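Local coordinates for protein beta-1,4-exocellulase (Thermobifida fusca, PDB 4AVO) that probably hydrolyses the beta-1,4-glucosidic bonds of cellulose as the catalytic domain of a glycoside hydrolase family 6 cellobiohydrolase, at residues 3-8 against 338-343; 80-85 against 132-137. The protein carries 1 engineered substitution. All coordinates share one frame; numbering follows the deposited sequence.

Contact 1 of 2, residues 3-8 against 338-343. With CA (calcium ion), chain C.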
ATOM      1  N   VAL A   3      21.142   8.722   1.338  1.00 13.33           N
ATOM      2  CA  VAL A   3      20.538   9.868   2.018  1.00 12.27           C
ATOM      3  C   VAL A   3      19.533   9.410   3.080  1.00 11.93           C
ATOM      4  O   VAL A   3      18.953   8.324   2.973  1.00 12.19           O
ATOM      5  CB  VAL A   3      19.897  10.894   1.040  1.00 12.04           C
ATOM      6  CG1 VAL A   3      20.944  11.436   0.080  1.00 12.02           C
ATOM      7  CG2 VAL A   3      18.726  10.284   0.278  1.00 11.39           C
ATOM      8  N   ASP A   4      19.356  10.235   4.110  1.00 11.26           N
ATOM      9  CA  ASP A   4      18.432   9.948   5.199  1.00 10.93           C
ATOM     10  C   ASP A   4      17.019   9.711   4.655  1.00 10.15           C
ATOM     11  O   ASP A   4      16.359   8.731   5.009  1.00 10.09           O
ATOM     12  CB  ASP A   4      18.435  11.111   6.203  1.00 11.38           C
ATOM     13  CG  ASP A   4      17.792  10.754   7.545  1.00 13.38           C
ATOM     14  OD1 ASP A   4      17.358   9.600   7.754  1.00 13.56           O
ATOM     15  OD2 ASP A   4      17.727  11.653   8.407  1.00 16.68           O
ATOM     16  N   ASN A   5      16.578  10.611   3.786  1.00  9.09           N
ATOM     17  CA  ASN A   5      15.237  10.571   3.217  1.00  8.48           C
ATOM     18  C   ASN A   5      15.359  10.764   1.711  1.00  8.25           C
ATOM     19  O   ASN A   5      15.666  11.865   1.255  1.00  8.13           O
ATOM     20  CB  ASN A   5      14.386  11.680   3.849  1.00  8.39           C
ATOM     21  CG  ASN A   5      12.942  11.705   3.341  1.00  7.82           C
ATOM     22  OD1 ASN A   5      12.120  12.473   3.843  1.00  9.70           O
ATOM     23  ND2 ASN A   5      12.632  10.878   2.362  1.00  4.70           N
ATOM     24  N   PRO A   6      15.129   9.696   0.925  1.00  8.12           N
ATOM     25  CA  PRO A   6      15.299   9.801  -0.534  1.00  7.82           C
ATOM     26  C   PRO A   6      14.325  10.750  -1.245  1.00  7.67           C
ATOM     27  O   PRO A   6      14.586  11.167  -2.367  1.00  7.53           O
ATOM     28  CB  PRO A   6      15.124   8.356  -1.021  1.00  7.89           C
ATOM     29  CG  PRO A   6      14.313   7.688   0.057  1.00  8.02           C
ATOM     30  CD  PRO A   6      14.742   8.335   1.345  1.00  8.15           C
ATOM     31  N   PHE A   7      13.225  11.106  -0.591  1.00  7.91           N
ATOM     32  CA  PHE A   7      12.272  12.049  -1.172  1.00  8.36           C
ATOM     33  C   PHE A   7      12.733  13.492  -0.991  1.00  8.92           C
ATOM     34  O   PHE A   7      12.300  14.385  -1.717  1.00  9.33           O
ATOM     35  CB  PHE A   7      10.879  11.825  -0.580  1.00  8.15           C
ATOM     36  CG  PHE A   7      10.309  10.473  -0.910  1.00  7.67           C
ATOM     37  CD1 PHE A   7      10.567   9.378  -0.095  1.00  7.01           C
ATOM     38  CD2 PHE A   7       9.548  10.290  -2.063  1.00  7.13           C
ATOM     39  CE1 PHE A   7      10.061   8.120  -0.408  1.00  7.81           C
ATOM     40  CE2 PHE A   7       9.045   9.036  -2.386  1.00  7.99           C
ATOM     41  CZ  PHE A   7       9.297   7.949  -1.558  1.00  7.88           C
ATOM     42  N   GLU A   8      13.636  13.695  -0.037  1.00  9.51           N
ATOM     43  CA  GLU A   8      14.115  15.023   0.333  1.00 10.25           C
ATOM     44  C   GLU A   8      15.015  15.621  -0.745  1.00 10.06           C
ATOM     45  O   GLU A   8      15.998  15.001  -1.165  1.00 10.06           O
ATOM     46  CB  GLU A   8      14.828  14.940   1.686  1.00 10.91           C
ATOM     47  CG  GLU A   8      15.369  16.243   2.236  1.00 12.77           C
ATOM     48  CD  GLU A   8      15.780  16.123   3.699  1.00 15.96           C
ATOM     49  OE1 GLU A   8      16.120  15.005   4.148  1.00 17.31           O
ATOM     50  OE2 GLU A   8      15.747  17.149   4.406  1.00 16.11           O
ATOM     51  N   PRO A 338       1.733  13.842  -3.155  1.00  7.77           N
ATOM     52  CA  PRO A 338       3.032  13.474  -2.591  1.00  7.74           C
ATOM     53  C   PRO A 338       3.762  14.673  -1.983  1.00  7.97           C
ATOM     54  O   PRO A 338       3.876  15.732  -2.619  1.00  7.65           O
ATOM     55  CB  PRO A 338       3.777  12.886  -3.793  1.00  7.75           C
ATOM     56  CG  PRO A 338       2.676  12.237  -4.591  1.00  7.80           C
ATOM     57  CD  PRO A 338       1.518  13.214  -4.476  1.00  7.97           C
ATOM     58  N   THR A 339       4.233  14.488  -0.751  1.00  7.81           N
ATOM     59  CA  THR A 339       4.728  15.576   0.094  1.00  8.38           C
ATOM     60  C   THR A 339       5.891  15.057   0.928  1.00  8.04           C
ATOM     61  O   THR A 339       5.777  14.002   1.550  1.00  7.82           O
ATOM     62  CB  THR A 339       3.617  16.053   1.059  1.00  8.39           C
ATOM     63  OG1 THR A 339       2.500  16.524   0.303  1.00 10.31           O
ATOM     64  CG2 THR A 339       4.106  17.179   1.973  1.00  8.67           C
ATOM     65  N   VAL A 340       6.996  15.805   0.946  1.00  7.98           N
ATOM     66  CA  VAL A 340       8.179  15.449   1.754  1.00  7.63           C
ATOM     67  C   VAL A 340       7.997  15.769   3.251  1.00  7.49           C
ATOM     68  O   VAL A 340       7.528  16.859   3.614  1.00  7.31           O
ATOM     69  CB  VAL A 340       9.454  16.156   1.233  1.00  7.82           C
ATOM     70  CG1 VAL A 340      10.676  15.823   2.100  1.00  7.67           C
ATOM     71  CG2 VAL A 340       9.718  15.781  -0.227  1.00  9.10           C
ATOM     72  N   ASN A 341       8.370  14.806   4.099  1.00  7.09           N
ATOM     73  CA  ASN A 341       8.382  14.946   5.574  1.00  7.26           C
ATOM     74  C   ASN A 341       7.217  15.771   6.152  1.00  7.30           C
ATOM     75  O   ASN A 341       7.425  16.823   6.764  1.00  7.25           O
ATOM     76  CB  ASN A 341       9.746  15.484   6.037  1.00  7.33           C
ATOM     77  CG  ASN A 341       9.944  15.404   7.548  1.00  7.49           C
ATOM     78  OD1 ASN A 341      10.550  16.298   8.134  1.00  8.46           O
ATOM     79  ND2 ASN A 341       9.458  14.330   8.176  1.00  6.33           N
ATOM     80  N   PRO A 342       5.978  15.295   5.949  1.00  7.20           N
ATOM     81  CA  PRO A 342       4.796  16.055   6.358  1.00  7.31           C
ATOM     82  C   PRO A 342       4.520  16.033   7.864  1.00  7.38           C
ATOM     83  O   PRO A 342       3.718  16.827   8.352  1.00  7.86           O
ATOM     84  CB  PRO A 342       3.664  15.335   5.624  1.00  7.20           C
ATOM     85  CG  PRO A 342       4.144  13.927   5.523  1.00  7.08           C
ATOM     86  CD  PRO A 342       5.614  14.031   5.278  1.00  6.89           C
ATOM     87  N   ALA A 343       5.162  15.118   8.581  1.00  7.06           N
ATOM     88  CA  ALA A 343       4.847  14.862   9.983  1.00  7.31           C
ATOM     89  C   ALA A 343       6.031  14.167  10.650  1.00  7.30           C
ATOM     90  O   ALA A 343       6.854  13.558   9.960  1.00  7.43           O
ATOM     91  CB  ALA A 343       3.577  14.008  10.091  1.00  6.98           C
TER
HETATM   92 CA    CA C 607      15.987   7.733   7.188  1.00  9.68          CA
HETATM   93  O   HOH W   1      16.612   5.169   6.736  1.00 21.26           O
HETATM   94  O   HOH W   2      14.180   9.339   7.608  1.00 12.30           O
HETATM   95  O   HOH W   3      14.141   6.764   6.036  1.00  6.12           O
HETATM   96  O   HOH W   4      18.328   6.959   7.158  1.00 15.20           O
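V340 pushes both of its methyl branches against the type I beta turn that runs from N5 to E8, joining the N-terminal loop of this family 6 catalytic domain to strand 339-343 at the margin of its main sheet. V340 CG2 lies 3.3 Å from the carbonyl O of F7 and 4.1 Å from F7 CB, while V340 CG1, set anti to the backbone N (chi1 178°), reaches E8 CA at 3.9 Å. The touch is small and made by van der Waals contact; the bond E8 N to N5 O, 3.0 Å, closes the turn that V340 leans on. F7 starts out toward V340, but its ring swings off to lie on A348 and V350 of strand 346-350 and on V130. At the corner of the chain N341 starts out toward the turn, and its ND2 is held by the backbone O of V346. Within the turn, P6 O accepts from T76 OG1 and R128 NH1, which ties it to parallel strands 75-81 and 127-133. One residue before the turn, D4 binds the calcium ion twice, and D281 O and four waters make up the other five ligands: D4 O and D4 OD1 each lie 2.4 Å from the metal.

Contact 2 of 2, residues 80-85 against 132-137; sequences VIYNLP and IIEIAS. Engineered in segment 132-137: A136 (natural residue Asp). With BGC (beta-D-glucopyranose), chain B.
Two parallel strands, 75-81 and 127-133, meet here at their C-terminal ends, and E134 takes over where their backbone pairing stops. I81 uses both of its backbone polar atoms: its N gives to I132 O (2.8 Å), and its O receives from E134 N (2.8 Å), each donor nearly in line with the C=O. Beyond that the E134 carboxylate turns toward the backbone of 82-84, bent at chi2 (-70°). E134 OE2 receives N83 N on its syn lone pair at 2.9 Å, almost straight at 176°, and is also hydrogen-bonded to Y106 OH; OE1 has a weak bond from L84 N. L84 CG presses on E134 CD, and L84 CD1 sits tightly against S137 CB at 3.4 Å. S137 OG in turn gives its proton to E134 O (2.6 Å). Replacing E134 by an alanine is likely to leave the backbone N of N83 without its acceptor and Y106 OH without its partner, and to open a gap beside L84. N83 ND2 is met by E97. On the sugar side I135 O lies at the edge of the Y82 ring, in its plane, 3.5 Å from Y82 CE1, and the glucose O6 touches I135 CG2. A136, engineered from the predicted proton donor Asp, follows directly. Strand ends opening into a substrate cleft in this way are characteristic of the distorted barrel of family 6 cellulases.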
ATOM      1  N   VAL A  80       7.460  -0.834  -7.141  1.00  3.97           N
ATOM      2  CA  VAL A  80       6.826  -1.778  -6.228  1.00  4.14           C
ATOM      3  C   VAL A  80       7.196  -3.208  -6.603  1.00  4.35           C
ATOM      4  O   VAL A  80       6.955  -3.654  -7.725  1.00  4.67           O
ATOM      5  CB  VAL A  80       5.287  -1.626  -6.189  1.00  4.20           C
ATOM      6  CG1 VAL A  80       4.692  -2.467  -5.050  1.00  4.49           C
ATOM      7  CG2 VAL A  80       4.899  -0.151  -6.027  1.00  4.62           C
ATOM      8  N   ILE A  81       7.807  -3.898  -5.651  1.00  4.37           N
ATOM      9  CA  ILE A  81       8.195  -5.291  -5.804  1.00  4.51           C
ATOM     10  C   ILE A  81       7.002  -6.085  -5.313  1.00  4.63           C
ATOM     11  O   ILE A  81       6.669  -6.041  -4.128  1.00  4.55           O
ATOM     12  CB  ILE A  81       9.467  -5.600  -4.965  1.00  4.28           C
ATOM     13  CG1 ILE A  81      10.599  -4.619  -5.315  1.00  4.78           C
ATOM     14  CG2 ILE A  81       9.897  -7.070  -5.114  1.00  4.70           C
ATOM     15  CD1 ILE A  81      11.001  -4.577  -6.816  1.00  3.81           C
ATOM     16  N   TYR A  82       6.345  -6.793  -6.228  1.00  4.77           N
ATOM     17  CA  TYR A  82       5.040  -7.379  -5.936  1.00  5.04           C
ATOM     18  C   TYR A  82       4.798  -8.654  -6.746  1.00  4.94           C
ATOM     19  O   TYR A  82       3.977  -8.680  -7.669  1.00  5.05           O
ATOM     20  CB  TYR A  82       3.942  -6.337  -6.195  1.00  5.04           C
ATOM     21  CG  TYR A  82       2.555  -6.757  -5.762  1.00  4.76           C
ATOM     22  CD1 TYR A  82       2.272  -7.008  -4.419  1.00  5.62           C
ATOM     23  CD2 TYR A  82       1.521  -6.879  -6.694  1.00  5.69           C
ATOM     24  CE1 TYR A  82       1.000  -7.390  -4.014  1.00  7.09           C
ATOM     25  CE2 TYR A  82       0.243  -7.261  -6.298  1.00  6.63           C
ATOM     26  CZ  TYR A  82      -0.002  -7.516  -4.960  1.00  7.27           C
ATOM     27  OH  TYR A  82      -1.255  -7.891  -4.554  1.00  8.32           O
ATOM     28  N   ASN A  83       5.513  -9.720  -6.393  1.00  5.18           N
ATOM     29  CA  ASN A  83       5.343 -10.989  -7.088  1.00  5.17           C
ATOM     30  C   ASN A  83       5.756 -12.209  -6.271  1.00  5.00           C
ATOM     31  O   ASN A  83       6.269 -13.182  -6.825  1.00  5.13           O
ATOM     32  CB  ASN A  83       6.095 -10.963  -8.431  1.00  5.36           C
ATOM     33  CG  ASN A  83       5.542 -11.971  -9.440  1.00  6.54           C
ATOM     34  OD1 ASN A  83       4.360 -12.308  -9.416  1.00  8.60           O
ATOM     35  ND2 ASN A  83       6.396 -12.430 -10.345  1.00  6.50           N
ATOM     36  N   LEU A  84       5.517 -12.178  -4.962  1.00  4.86           N
ATOM     37  CA  LEU A  84       5.894 -13.303  -4.107  1.00  4.48           C
ATOM     38  C   LEU A  84       5.200 -14.590  -4.533  1.00  4.70           C
ATOM     39  O   LEU A  84       4.104 -14.552  -5.096  1.00  4.61           O
ATOM     40  CB  LEU A  84       5.545 -13.039  -2.645  1.00  4.44           C
ATOM     41  CG  LEU A  84       6.500 -12.220  -1.783  1.00  4.05           C
ATOM     42  CD1 LEU A  84       5.796 -11.828  -0.502  1.00  4.61           C
ATOM     43  CD2 LEU A  84       7.816 -12.969  -1.485  1.00  3.56           C
ATOM     44  N   PRO A  85       5.846 -15.736  -4.265  1.00  5.16           N
ATOM     45  CA  PRO A  85       5.123 -16.998  -4.366  1.00  5.10           C
ATOM     46  C   PRO A  85       3.904 -16.928  -3.449  1.00  4.88           C
ATOM     47  O   PRO A  85       4.017 -16.448  -2.321  1.00  5.05           O
ATOM     48  CB  PRO A  85       6.127 -18.025  -3.832  1.00  5.11           C
ATOM     49  CG  PRO A  85       7.128 -17.241  -3.049  1.00  5.82           C
ATOM     50  CD  PRO A  85       7.218 -15.918  -3.754  1.00  5.06           C
ATOM     51  N   ILE A 132       9.537  -0.455  -2.920  1.00  6.03           N
ATOM     52  CA  ILE A 132       8.467  -0.789  -1.987  0.70  6.21           C
ATOM     53  C   ILE A 132       8.290  -2.303  -1.985  1.00  6.05           C
ATOM     54  O   ILE A 132       7.913  -2.888  -2.999  1.00  5.55           O
ATOM     55  CB  ILE A 132       7.138  -0.085  -2.373  0.70  6.27           C
ATOM     56  CG1 ILE A 132       7.325   1.445  -2.467  0.70  7.43           C
ATOM     57  CG2 ILE A 132       6.024  -0.452  -1.393  0.70  6.69           C
ATOM     58  CD1 ILE A 132       7.660   2.140  -1.156  0.70  7.58           C
ATOM     59  N   ILE A 133       8.565  -2.933  -0.844  1.00  6.31           N
ATOM     60  CA  ILE A 133       8.661  -4.398  -0.800  1.00  6.95           C
ATOM     61  C   ILE A 133       7.383  -5.133  -0.392  1.00  7.44           C
ATOM     62  O   ILE A 133       6.978  -5.108   0.773  1.00  7.28           O
ATOM     63  CB  ILE A 133       9.843  -4.868   0.099  1.00  7.14           C
ATOM     64  CG1 ILE A 133      11.109  -4.038  -0.175  1.00  7.24           C
ATOM     65  CG2 ILE A 133      10.077  -6.386  -0.069  1.00  7.15           C
ATOM     66  CD1 ILE A 133      11.678  -4.152  -1.590  1.00  7.87           C
ATOM     67  N   GLU A 134       6.760  -5.762  -1.387  1.00  7.73           N
ATOM     68  CA  GLU A 134       5.735  -6.804  -1.210  1.00  8.39           C
ATOM     69  C   GLU A 134       4.531  -6.462  -0.326  1.00  8.91           C
ATOM     70  O   GLU A 134       4.419  -6.896   0.830  1.00  8.88           O
ATOM     71  CB  GLU A 134       6.381  -8.146  -0.823  1.00  8.15           C
ATOM     72  CG  GLU A 134       7.335  -8.691  -1.895  1.00  7.83           C
ATOM     73  CD  GLU A 134       6.635  -9.177  -3.172  1.00  7.45           C
ATOM     74  OE1 GLU A 134       5.392  -9.343  -3.172  1.00  6.58           O
ATOM     75  OE2 GLU A 134       7.344  -9.413  -4.180  1.00  6.70           O
ATOM     76  N   ILE A 135       3.621  -5.701  -0.922  1.00  9.74           N
ATOM     77  CA  ILE A 135       2.371  -5.277  -0.299  1.00 10.48           C
ATOM     78  C   ILE A 135       1.533  -6.475   0.121  1.00 10.30           C
ATOM     79  O   ILE A 135       1.491  -7.474  -0.594  1.00 11.05           O
ATOM     80  CB  ILE A 135       1.539  -4.420  -1.300  1.00 10.89           C
ATOM     81  CG1 ILE A 135       2.420  -3.371  -1.997  1.00 11.67           C
ATOM     82  CG2 ILE A 135       0.320  -3.793  -0.626  1.00 11.83           C
ATOM     83  CD1 ILE A 135       3.280  -2.548  -1.053  1.00 12.89           C
ATOM     84  N   ALA A 136       0.870  -6.367   1.278  1.00 10.08           N
ATOM     85  CA  ALA A 136      -0.071  -7.386   1.758  1.00  9.98           C
ATOM     86  C   ALA A 136       0.544  -8.786   1.801  1.00  9.47           C
ATOM     87  O   ALA A 136      -0.064  -9.767   1.358  1.00 10.38           O
ATOM     88  CB  ALA A 136      -1.359  -7.378   0.914  1.00 10.12           C
ATOM     89  N   SER A 137       1.764  -8.874   2.323  1.00  8.95           N
ATOM     90  CA  SER A 137       2.424 -10.164   2.470  1.00  7.98           C
ATOM     91  C   SER A 137       2.560 -10.534   3.947  1.00  7.81           C
ATOM     92  O   SER A 137       1.717 -11.237   4.504  1.00  7.30           O
ATOM     93  CB  SER A 137       3.789 -10.168   1.760  1.00  7.99           C
ATOM     94  OG  SER A 137       4.633  -9.114   2.210  1.00  8.39           O
TER
HETATM   95  C2  BGC B   5      -5.013  -4.185  -3.229  0.50  8.93           C
HETATM   96  C3  BGC B   5      -4.894  -4.066  -4.765  0.50  8.62           C
HETATM   97  C4  BGC B   5      -3.530  -4.447  -5.336  0.50  8.74           C
HETATM   98  C5  BGC B   5      -2.887  -5.452  -4.370  0.50  9.94           C
HETATM   99  C6  BGC B   5      -1.889  -4.749  -3.457  0.50 10.97           C
HETATM  100  C1  BGC B   5      -4.637  -5.555  -2.630  0.50  9.77           C
HETATM  101  O2  BGC B   5      -6.378  -3.982  -2.976  0.50 10.13           O
HETATM  102  O3  BGC B   5      -5.205  -2.746  -5.166  0.50  8.03           O
HETATM  103  O4  BGC B   5      -3.646  -4.912  -6.694  0.50  6.60           O
HETATM  104  O5  BGC B   5      -3.806  -6.217  -3.583  0.50  9.98           O
HETATM  105  O6  BGC B   5      -2.574  -4.124  -2.397  0.50 13.10           O

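From the N terminus the chain first lays down the calcium-binding loop of contact 1, then enters the sheet. Strand 75-81 carries the first half of contact 2, and after helix 103-119 the chain comes back along strand 127-133 to complete it, a parallel beta-alpha-beta step with 46 residues between the segments. Only some 200 residues later does 338-343 return to the N-terminal loop, so contact 1 closes a far longer loop and contact 2 lies wholly within it. The two do not touch: their centres are 22 Å apart, though both reach the same sheet. Contact 1 joins the chain's start to late strand 339-343; contact 2 links neighbouring early strands at the sugar-binding cleft.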